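Local coordinates for protein CalsepRRP (Calystegia sepium, PDB 1JY5) that is related to the ribonucleases of the T2 family, whose members generally bind and cleave RNA, although its own activity is uncertain, at residues L10-S15 and Y130-I135; S137-L142 and M155-S160; P166-K171 and E176-C181. One frame throughout, in Å; residues are numbered along the deposited sequence.

Interaction 1: residues L10-S15 and Y130-I135; sequences LALTWS and YNISEI
Leu12 turns CG to the side of its backbone N (chi1 -55°) and then extends its chain, which brings CD1 against CG1 of Ile132; Ile132 meets it with CG1 likewise set beside the backbone N. The touch is narrow and tight. Leu12 CD1 lies 3.4 Å from Ile132 CG1, closer than two carbons usually pack, and 4.1 Å from Ile132 CB, the two branches crossing obliquely. Both side chains are buried and both also touch Phe40 of strand 40-48, while Ile132 reaches Ile158 of helix 151-162 as well.

One helical step further on, Ser133 comes beside the Trp14 indole. Its OG sits obliquely to the ring, 4.5 Å from Trp14 CZ3, and is hydrogen-bonded to the backbone N of Phe40. The indole, swung out from the strand with CG anti to the backbone N, is held at its other end by the hydrogen bond of NE1 with Pro205 O, and Phe40 meets it edge-to-face.

The contact joins the curved antiparallel sheet of this RNase T2-family alpha+beta fold to one of the helices beside it: strand 7-14 supplies Leu12 and Trp14, and the first turn of helix 132-137 supplies Ile132 and Ser133. Leu12 CA and Ile132 CA are 8.8 Å apart, with the two side chains filling the interval.

Asn131 is the N-cap of that helix. Its OD1 accepts from Glu134 N at 2.8 Å (N-H...O 149°), the donor standing well above the side-chain carbonyl plane. Asn131 O takes Ile135 N at 3.1 Å as the first regular helical bond.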
loop_
_atom_site.group_PDB
_atom_site.type_symbol
_atom_site.label_atom_id
_atom_site.label_comp_id
_atom_site.label_asym_id
_atom_site.label_seq_id
_atom_site.Cartn_x
_atom_site.Cartn_y
_atom_site.Cartn_z
ATOM N N LEU A 10 0.166 -5.598 3.402
ATOM C CA LEU A 10 -0.345 -4.886 2.231
ATOM C C LEU A 10 -0.447 -3.440 2.709
ATOM O O LEU A 10 -1.266 -3.124 3.567
ATOM C CB LEU A 10 -1.738 -5.390 1.796
ATOM C CG LEU A 10 -2.442 -4.581 0.689
ATOM C CD1 LEU A 10 -1.616 -4.622 -0.584
ATOM C CD2 LEU A 10 -3.853 -5.124 0.406
ATOM N N ALA A 11 0.408 -2.573 2.179
ATOM C CA ALA A 11 0.385 -1.171 2.567
ATOM C C ALA A 11 -0.371 -0.390 1.506
ATOM O O ALA A 11 -0.157 -0.580 0.307
ATOM C CB ALA A 11 1.808 -0.634 2.720
ATOM N N LEU A 12 -1.268 0.481 1.960
ATOM C CA LEU A 12 -2.087 1.293 1.066
ATOM C C LEU A 12 -1.853 2.774 1.352
ATOM O O LEU A 12 -1.701 3.177 2.504
ATOM C CB LEU A 12 -3.565 0.947 1.267
ATOM C CG LEU A 12 -3.918 -0.540 1.115
ATOM C CD1 LEU A 12 -5.380 -0.764 1.469
ATOM C CD2 LEU A 12 -3.630 -0.995 -0.313
ATOM N N THR A 13 -1.836 3.580 0.300
ATOM C CA THR A 13 -1.602 5.009 0.439
ATOM C C THR A 13 -2.875 5.811 0.199
ATOM O O THR A 13 -3.606 5.546 -0.756
ATOM C CB THR A 13 -0.546 5.486 -0.576
ATOM O OG1 THR A 13 0.654 4.723 -0.408
ATOM C CG2 THR A 13 -0.243 6.961 -0.381
ATOM N N TRP A 14 -3.144 6.782 1.064
ATOM C CA TRP A 14 -4.320 7.627 0.880
ATOM C C TRP A 14 -3.873 8.708 -0.103
ATOM O O TRP A 14 -3.074 9.582 0.236
ATOM C CB TRP A 14 -4.764 8.238 2.211
ATOM C CG TRP A 14 -6.000 9.091 2.072
ATOM C CD1 TRP A 14 -6.057 10.456 2.032
ATOM C CD2 TRP A 14 -7.348 8.628 1.902
ATOM N NE1 TRP A 14 -7.359 10.873 1.849
ATOM C CE2 TRP A 14 -8.170 9.772 1.764
ATOM C CE3 TRP A 14 -7.941 7.359 1.851
ATOM C CZ2 TRP A 14 -9.554 9.683 1.580
ATOM C CZ3 TRP A 14 -9.318 7.269 1.667
ATOM C CH2 TRP A 14 -10.110 8.430 1.532
ATOM N N SER A 15 -4.388 8.635 -1.327
ATOM C CA SER A 15 -4.005 9.567 -2.385
ATOM C C SER A 15 -4.132 11.043 -2.018
ATOM O O SER A 15 -3.301 11.864 -2.421
ATOM C CB SER A 15 -4.816 9.288 -3.658
ATOM O OG SER A 15 -6.169 9.680 -3.509
ATOM N N TYR A 130 -10.276 -6.636 -0.710
ATOM C CA TYR A 130 -10.504 -5.868 0.508
ATOM C C TYR A 130 -10.427 -4.371 0.246
ATOM O O TYR A 130 -9.401 -3.734 0.497
ATOM C CB TYR A 130 -9.483 -6.256 1.583
ATOM C CG TYR A 130 -9.512 -7.724 1.939
ATOM C CD1 TYR A 130 -8.563 -8.609 1.426
ATOM C CD2 TYR A 130 -10.499 -8.236 2.785
ATOM C CE1 TYR A 130 -8.593 -9.966 1.746
ATOM C CE2 TYR A 130 -10.536 -9.591 3.109
ATOM C CZ TYR A 130 -9.580 -10.446 2.586
ATOM O OH TYR A 130 -9.611 -11.784 2.902
ATOM N N ASN A 131 -11.524 -3.815 -0.258
ATOM C CA ASN A 131 -11.592 -2.397 -0.570
ATOM C C ASN A 131 -11.710 -1.596 0.717
ATOM O O ASN A 131 -12.803 -1.429 1.261
ATOM C CB ASN A 131 -12.799 -2.111 -1.458
ATOM C CG ASN A 131 -12.777 -0.709 -2.023
ATOM O OD1 ASN A 131 -12.278 0.221 -1.387
ATOM N ND2 ASN A 131 -13.327 -0.546 -3.215
ATOM N N ILE A 132 -10.582 -1.102 1.203
ATOM C CA ILE A 132 -10.578 -0.333 2.434
ATOM C C ILE A 132 -11.314 0.990 2.266
ATOM O O ILE A 132 -11.954 1.470 3.200
ATOM C CB ILE A 132 -9.142 -0.074 2.902
ATOM C CG1 ILE A 132 -8.388 -1.408 2.994
ATOM C CG2 ILE A 132 -9.149 0.625 4.253
ATOM C CD1 ILE A 132 -9.084 -2.450 3.881
ATOM N N SER A 133 -11.231 1.574 1.075
ATOM C CA SER A 133 -11.907 2.841 0.805
ATOM C C SER A 133 -13.420 2.676 0.947
ATOM O O SER A 133 -14.102 3.568 1.449
ATOM C CB SER A 133 -11.566 3.333 -0.605
ATOM O OG SER A 133 -10.175 3.580 -0.733
ATOM N N GLU A 134 -13.931 1.527 0.510
ATOM C CA GLU A 134 -15.358 1.224 0.585
ATOM C C GLU A 134 -15.783 0.958 2.027
ATOM O O GLU A 134 -16.875 1.341 2.446
ATOM C CB GLU A 134 -15.692 0.001 -0.280
ATOM C CG GLU A 134 -17.160 -0.425 -0.223
ATOM C CD GLU A 134 -17.449 -1.692 -1.017
ATOM O OE1 GLU A 134 -17.175 -1.709 -2.236
ATOM O OE2 GLU A 134 -17.957 -2.670 -0.423
ATOM N N ILE A 135 -14.918 0.293 2.784
ATOM C CA ILE A 135 -15.222 -0.005 4.177
ATOM C C ILE A 135 -15.357 1.290 4.974
ATOM O O ILE A 135 -16.266 1.435 5.793
ATOM C CB ILE A 135 -14.127 -0.881 4.815
ATOM C CG1 ILE A 135 -14.198 -2.297 4.233
ATOM C CG2 ILE A 135 -14.293 -0.909 6.332
ATOM C CD1 ILE A 135 -13.088 -3.220 4.706
#

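Interaction 2: residues S137-L142 and M155-S160; sequences SESGYL and MSAIQS
Ser139 and Tyr141 flank the glycine of a Schellman motif that ends helix 132-137, and both lean on Ala157 of the next helix. Gly140 is the C-prime residue: its phi of 93° lies in the region that glycine reaches without strain. Tyr141 N turns back to Leu136 O, and Gly140 N bonds to Ser137 O at 3.2 Å, closing a type I turn from Ser137 to Gly140.

The reversal leaves the side chains on either side of Gly140 converging on one methyl. Ala157 CB lies 3.7 Å from Ser139 OG and 3.9 Å from Ser139 CB, so both OG and CB of the serine lie against the methyl, OG slightly nearer. Tyr141 adds CE1, 3.9 Å from Ala157 CB, with the methyl placed obliquely to the ring. For the tyrosine, chi1 of -53° carries CG to the side of the backbone N and sends the ring across toward the helix. With alanine at the meeting point, the backbones come near: Ser139 CA and Ala157 CA are 6.5 Å apart. The area involved is small, 84 Å² in all, and lies at the protein surface.

The Tyr141 ring also meets the Tyr149 ring and rests on Leu136 and Leu204. Thus the turn after helix 132-137 is set against the Ala157 side of helix 151-162, while Ile158, the next residue along, packs on Leu136 of helix 132-137.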
loop_
_atom_site.group_PDB
_atom_site.type_symbol
_atom_site.label_atom_id
_atom_site.label_comp_id
_atom_site.label_asym_id
_atom_site.label_seq_id
_atom_site.Cartn_x
_atom_site.Cartn_y
_atom_site.Cartn_z
ATOM N N SER A 137 -15.972 4.406 3.707
ATOM C CA SER A 137 -17.103 5.180 3.208
ATOM C C SER A 137 -18.433 4.703 3.786
ATOM O O SER A 137 -19.278 5.513 4.167
ATOM C CB SER A 137 -17.154 5.140 1.676
ATOM O OG SER A 137 -17.264 3.815 1.194
ATOM N N GLU A 138 -18.617 3.390 3.864
ATOM C CA GLU A 138 -19.856 2.842 4.402
ATOM C C GLU A 138 -19.978 3.066 5.911
ATOM O O GLU A 138 -21.013 2.770 6.507
ATOM C CB GLU A 138 -19.952 1.349 4.078
ATOM C CG GLU A 138 -19.788 1.052 2.593
ATOM C CD GLU A 138 -19.943 -0.415 2.266
ATOM O OE1 GLU A 138 -19.489 -1.257 3.071
ATOM O OE2 GLU A 138 -20.501 -0.727 1.193
ATOM N N SER A 139 -18.921 3.588 6.528
ATOM C CA SER A 139 -18.943 3.855 7.963
ATOM C C SER A 139 -18.948 5.346 8.280
ATOM O O SER A 139 -18.776 5.744 9.434
ATOM C CB SER A 139 -17.749 3.194 8.654
ATOM O OG SER A 139 -18.025 1.839 8.957
ATOM N N GLY A 140 -19.134 6.167 7.253
ATOM C CA GLY A 140 -19.174 7.606 7.454
ATOM C C GLY A 140 -17.847 8.325 7.291
ATOM O O GLY A 140 -17.797 9.550 7.389
ATOM N N TYR A 141 -16.773 7.579 7.046
ATOM C CA TYR A 141 -15.461 8.190 6.876
ATOM C C TYR A 141 -15.182 8.408 5.396
ATOM O O TYR A 141 -14.691 7.520 4.694
ATOM C CB TYR A 141 -14.383 7.313 7.513
ATOM C CG TYR A 141 -14.688 6.968 8.950
ATOM C CD1 TYR A 141 -15.343 5.783 9.276
ATOM C CD2 TYR A 141 -14.370 7.850 9.983
ATOM C CE1 TYR A 141 -15.677 5.482 10.595
ATOM C CE2 TYR A 141 -14.701 7.559 11.306
ATOM C CZ TYR A 141 -15.355 6.374 11.602
ATOM O OH TYR A 141 -15.699 6.085 12.904
ATOM N N LEU A 142 -15.494 9.616 4.939
ATOM C CA LEU A 142 -15.342 9.992 3.541
ATOM C C LEU A 142 -14.263 11.051 3.325
ATOM O O LEU A 142 -13.852 11.738 4.261
ATOM C CB LEU A 142 -16.684 10.533 3.033
ATOM C CG LEU A 142 -17.931 9.726 3.401
ATOM C CD1 LEU A 142 -19.168 10.607 3.280
ATOM C CD2 LEU A 142 -18.042 8.506 2.499
ATOM N N MET A 155 -10.169 2.917 12.884
ATOM C CA MET A 155 -9.599 1.632 13.288
ATOM C C MET A 155 -10.708 0.603 13.507
ATOM O O MET A 155 -10.680 -0.494 12.946
ATOM C CB MET A 155 -8.826 1.787 14.604
ATOM C CG MET A 155 -7.603 2.684 14.547
ATOM S SD MET A 155 -6.210 1.889 13.761
ATOM C CE MET A 155 -5.352 1.166 15.177
ATOM N N SER A 156 -11.680 0.967 14.339
ATOM C CA SER A 156 -12.798 0.087 14.655
ATOM C C SER A 156 -13.605 -0.277 13.417
ATOM O O SER A 156 -14.063 -1.411 13.276
ATOM C CB SER A 156 -13.710 0.750 15.696
ATOM O OG SER A 156 -14.837 -0.065 15.973
ATOM N N ALA A 157 -13.782 0.682 12.518
ATOM C CA ALA A 157 -14.534 0.429 11.295
ATOM C C ALA A 157 -13.838 -0.655 10.472
ATOM O O ALA A 157 -14.475 -1.598 10.007
ATOM C CB ALA A 157 -14.660 1.715 10.476
ATOM N N ILE A 158 -12.528 -0.525 10.293
ATOM C CA ILE A 158 -11.785 -1.520 9.520
ATOM C C ILE A 158 -11.770 -2.857 10.262
ATOM O O ILE A 158 -12.036 -3.903 9.674
ATOM C CB ILE A 158 -10.346 -1.045 9.259
ATOM C CG1 ILE A 158 -10.392 0.263 8.469
ATOM C CG2 ILE A 158 -9.567 -2.105 8.487
ATOM C CD1 ILE A 158 -9.059 0.931 8.285
ATOM N N GLN A 159 -11.473 -2.804 11.555
ATOM C CA GLN A 159 -11.429 -3.987 12.401
ATOM C C GLN A 159 -12.704 -4.826 12.352
ATOM O O GLN A 159 -12.647 -6.049 12.215
ATOM C CB GLN A 159 -11.151 -3.579 13.850
ATOM C CG GLN A 159 -11.739 -4.532 14.887
ATOM C CD GLN A 159 -11.104 -5.903 14.847
ATOM O OE1 GLN A 159 -11.640 -6.867 15.392
ATOM N NE2 GLN A 159 -9.947 -5.996 14.204
ATOM N N SER A 160 -13.860 -4.180 12.475
ATOM C CA SER A 160 -15.113 -4.927 12.459
ATOM C C SER A 160 -15.407 -5.553 11.096
ATOM O O SER A 160 -16.110 -6.553 11.016
ATOM C CB SER A 160 -16.283 -4.036 12.907
ATOM O OG SER A 160 -16.499 -2.961 12.015
#

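Interaction 3: residues P166-K171 and E176-C181; sequences PVVKCK and EQVQIC
Strands 167-171 and 176-181 run antiparallel, their axes 4.7 Å apart and their directions 166° from each other, with Val167 and Gln179 forming one hydrogen-bonded pair (Gln179 N to Val167 O 2.7 Å) and Lys169 and Gln177 the next (Lys169 N to Gln177 O 2.9 Å), while Lys169 O is gripped twice, by Gln177 N at 3.1 Å and by Glu176 N at 3.0 Å.

Between these pairs Val168 faces Val178 on one side of the sheet, where Pro166 CB also meets Ile180 CD1 at 3.6 Å; this apolar face packs on Ile158, Met155 and Leu162 of helix 151-162. The other side carries Val167, Lys169, Gln177 and Gln179, and there the Val167 isopropyl group lies against the Gln179 chain. At the far end the extended Lys171 chain passes Glu176, its CD 3.6 Å from Glu176 OE2; the ammonium stays beyond salt-bridge range, while Glu18 brings a like charge close to that carboxylate.

Disulfides bond Cys170 to Cys198 and Cys181 to Cys191. The whole is a beta hairpin with a classic bulge, Glu176 and Gln177 both facing Lys169, built into the antiparallel sheet of an RNase T2-type fold.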
loop_
_atom_site.group_PDB
_atom_site.type_symbol
_atom_site.label_atom_id
_atom_site.label_comp_id
_atom_site.label_asym_id
_atom_site.label_seq_id
_atom_site.Cartn_x
_atom_site.Cartn_y
_atom_site.Cartn_z
ATOM N N PRO A 166 -5.827 -3.074 11.680
ATOM C CA PRO A 166 -4.878 -2.475 10.746
ATOM C C PRO A 166 -3.861 -1.615 11.476
ATOM O O PRO A 166 -4.025 -1.303 12.654
ATOM C CB PRO A 166 -5.774 -1.633 9.849
ATOM C CG PRO A 166 -6.792 -1.122 10.831
ATOM C CD PRO A 166 -7.127 -2.379 11.619
ATOM N N VAL A 167 -2.803 -1.249 10.766
ATOM C CA VAL A 167 -1.785 -0.378 11.320
ATOM C C VAL A 167 -1.975 0.897 10.501
ATOM O O VAL A 167 -2.109 0.834 9.280
ATOM C CB VAL A 167 -0.364 -0.961 11.117
ATOM C CG1 VAL A 167 0.683 0.025 11.620
ATOM C CG2 VAL A 167 -0.232 -2.279 11.886
ATOM N N VAL A 168 -2.035 2.043 11.169
ATOM C CA VAL A 168 -2.221 3.309 10.470
ATOM C C VAL A 168 -1.081 4.285 10.729
ATOM O O VAL A 168 -0.632 4.442 11.864
ATOM C CB VAL A 168 -3.541 4.013 10.884
ATOM C CG1 VAL A 168 -3.718 5.285 10.061
ATOM C CG2 VAL A 168 -4.740 3.082 10.675
ATOM N N LYS A 169 -0.619 4.939 9.666
ATOM C CA LYS A 169 0.447 5.926 9.761
ATOM C C LYS A 169 -0.122 7.254 9.271
ATOM O O LYS A 169 -0.920 7.288 8.328
ATOM C CB LYS A 169 1.640 5.521 8.885
ATOM C CG LYS A 169 2.219 4.140 9.189
ATOM C CD LYS A 169 2.725 4.033 10.620
ATOM C CE LYS A 169 3.477 2.726 10.844
ATOM N NZ LYS A 169 3.909 2.585 12.260
ATOM N N CYS A 170 0.293 8.340 9.914
ATOM C CA CYS A 170 -0.185 9.669 9.556
ATOM C C CYS A 170 0.902 10.630 9.129
ATOM O O CYS A 170 2.076 10.442 9.436
ATOM C CB CYS A 170 -0.965 10.284 10.719
ATOM S SG CYS A 170 -2.584 9.511 10.922
ATOM N N LYS A 171 0.479 11.663 8.415
ATOM C CA LYS A 171 1.371 12.699 7.938
ATOM C C LYS A 171 0.835 13.996 8.531
ATOM O O LYS A 171 -0.136 14.563 8.029
ATOM C CB LYS A 171 1.338 12.748 6.410
ATOM C CG LYS A 171 2.367 13.648 5.763
ATOM C CD LYS A 171 2.227 13.574 4.252
ATOM C CE LYS A 171 3.262 14.426 3.541
ATOM N NZ LYS A 171 3.086 14.355 2.059
ATOM N N GLU A 176 -2.130 8.800 6.062
ATOM C CA GLU A 176 -1.297 8.609 4.886
ATOM C C GLU A 176 -1.205 7.159 4.438
ATOM O O GLU A 176 -1.245 6.871 3.243
ATOM C CB GLU A 176 0.115 9.148 5.135
ATOM C CG GLU A 176 1.076 8.868 3.992
ATOM C CD GLU A 176 2.399 9.599 4.129
ATOM O OE1 GLU A 176 3.008 9.543 5.222
ATOM O OE2 GLU A 176 2.831 10.225 3.135
ATOM N N GLN A 177 -1.102 6.242 5.392
ATOM C CA GLN A 177 -0.972 4.836 5.046
ATOM C C GLN A 177 -1.721 3.889 5.977
ATOM O O GLN A 177 -1.774 4.094 7.190
ATOM C CB GLN A 177 0.522 4.476 5.013
ATOM C CG GLN A 177 0.856 3.021 4.700
ATOM C CD GLN A 177 2.355 2.796 4.544
ATOM O OE1 GLN A 177 2.966 3.244 3.570
ATOM N NE2 GLN A 177 2.956 2.114 5.509
ATOM N N VAL A 178 -2.328 2.861 5.390
ATOM C CA VAL A 178 -3.028 1.842 6.163
ATOM C C VAL A 178 -2.376 0.507 5.815
ATOM O O VAL A 178 -2.157 0.207 4.641
ATOM C CB VAL A 178 -4.541 1.792 5.832
ATOM C CG1 VAL A 178 -5.170 0.535 6.432
ATOM C CG2 VAL A 178 -5.239 3.027 6.413
ATOM N N GLN A 179 -2.057 -0.279 6.838
ATOM C CA GLN A 179 -1.420 -1.577 6.643
ATOM C C GLN A 179 -2.301 -2.724 7.124
ATOM O O GLN A 179 -2.776 -2.719 8.259
ATOM C CB GLN A 179 -0.084 -1.622 7.389
ATOM C CG GLN A 179 0.980 -0.670 6.851
ATOM C CD GLN A 179 2.185 -0.575 7.776
ATOM O OE1 GLN A 179 2.352 -1.392 8.680
ATOM N NE2 GLN A 179 3.034 0.416 7.545
ATOM N N ILE A 180 -2.513 -3.696 6.239
ATOM C CA ILE A 180 -3.307 -4.890 6.518
ATOM C C ILE A 180 -2.360 -6.070 6.343
ATOM O O ILE A 180 -1.644 -6.143 5.343
ATOM C CB ILE A 180 -4.454 -5.072 5.499
ATOM C CG1 ILE A 180 -5.324 -3.814 5.447
ATOM C CG2 ILE A 180 -5.295 -6.289 5.877
ATOM C CD1 ILE A 180 -5.956 -3.452 6.765
ATOM N N CYS A 181 -2.364 -7.004 7.289
ATOM C CA CYS A 181 -1.460 -8.149 7.203
ATOM C C CYS A 181 -2.112 -9.466 6.772
ATOM O O CYS A 181 -3.283 -9.706 7.048
ATOM C CB CYS A 181 -0.714 -8.295 8.543
ATOM S SG CYS A 181 0.328 -6.828 8.788
#

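How the interactions relate
The three contacts come in sequence order without overlap, and they lie between one sheet and the helices packed on it, and within those elements. Interactions 1 and 3 share the antiparallel sheet, their centres about 9 Å apart: strands 7-14 and 174-182 are neighbours, with Leu10 N and Leu12 N probably bonded to Ile180 O and Val178 O. Interaction 2 lies farther out, about 11 Å from interaction 1 and 14 Å from interaction 3, centre to centre. Helix 151-162 is common to both neighbours, Met155 SD lying 3.6 Å from Val168 CG2. Helices 132-137 and 151-162 thereby cover one face of the sheet in a common apolar core.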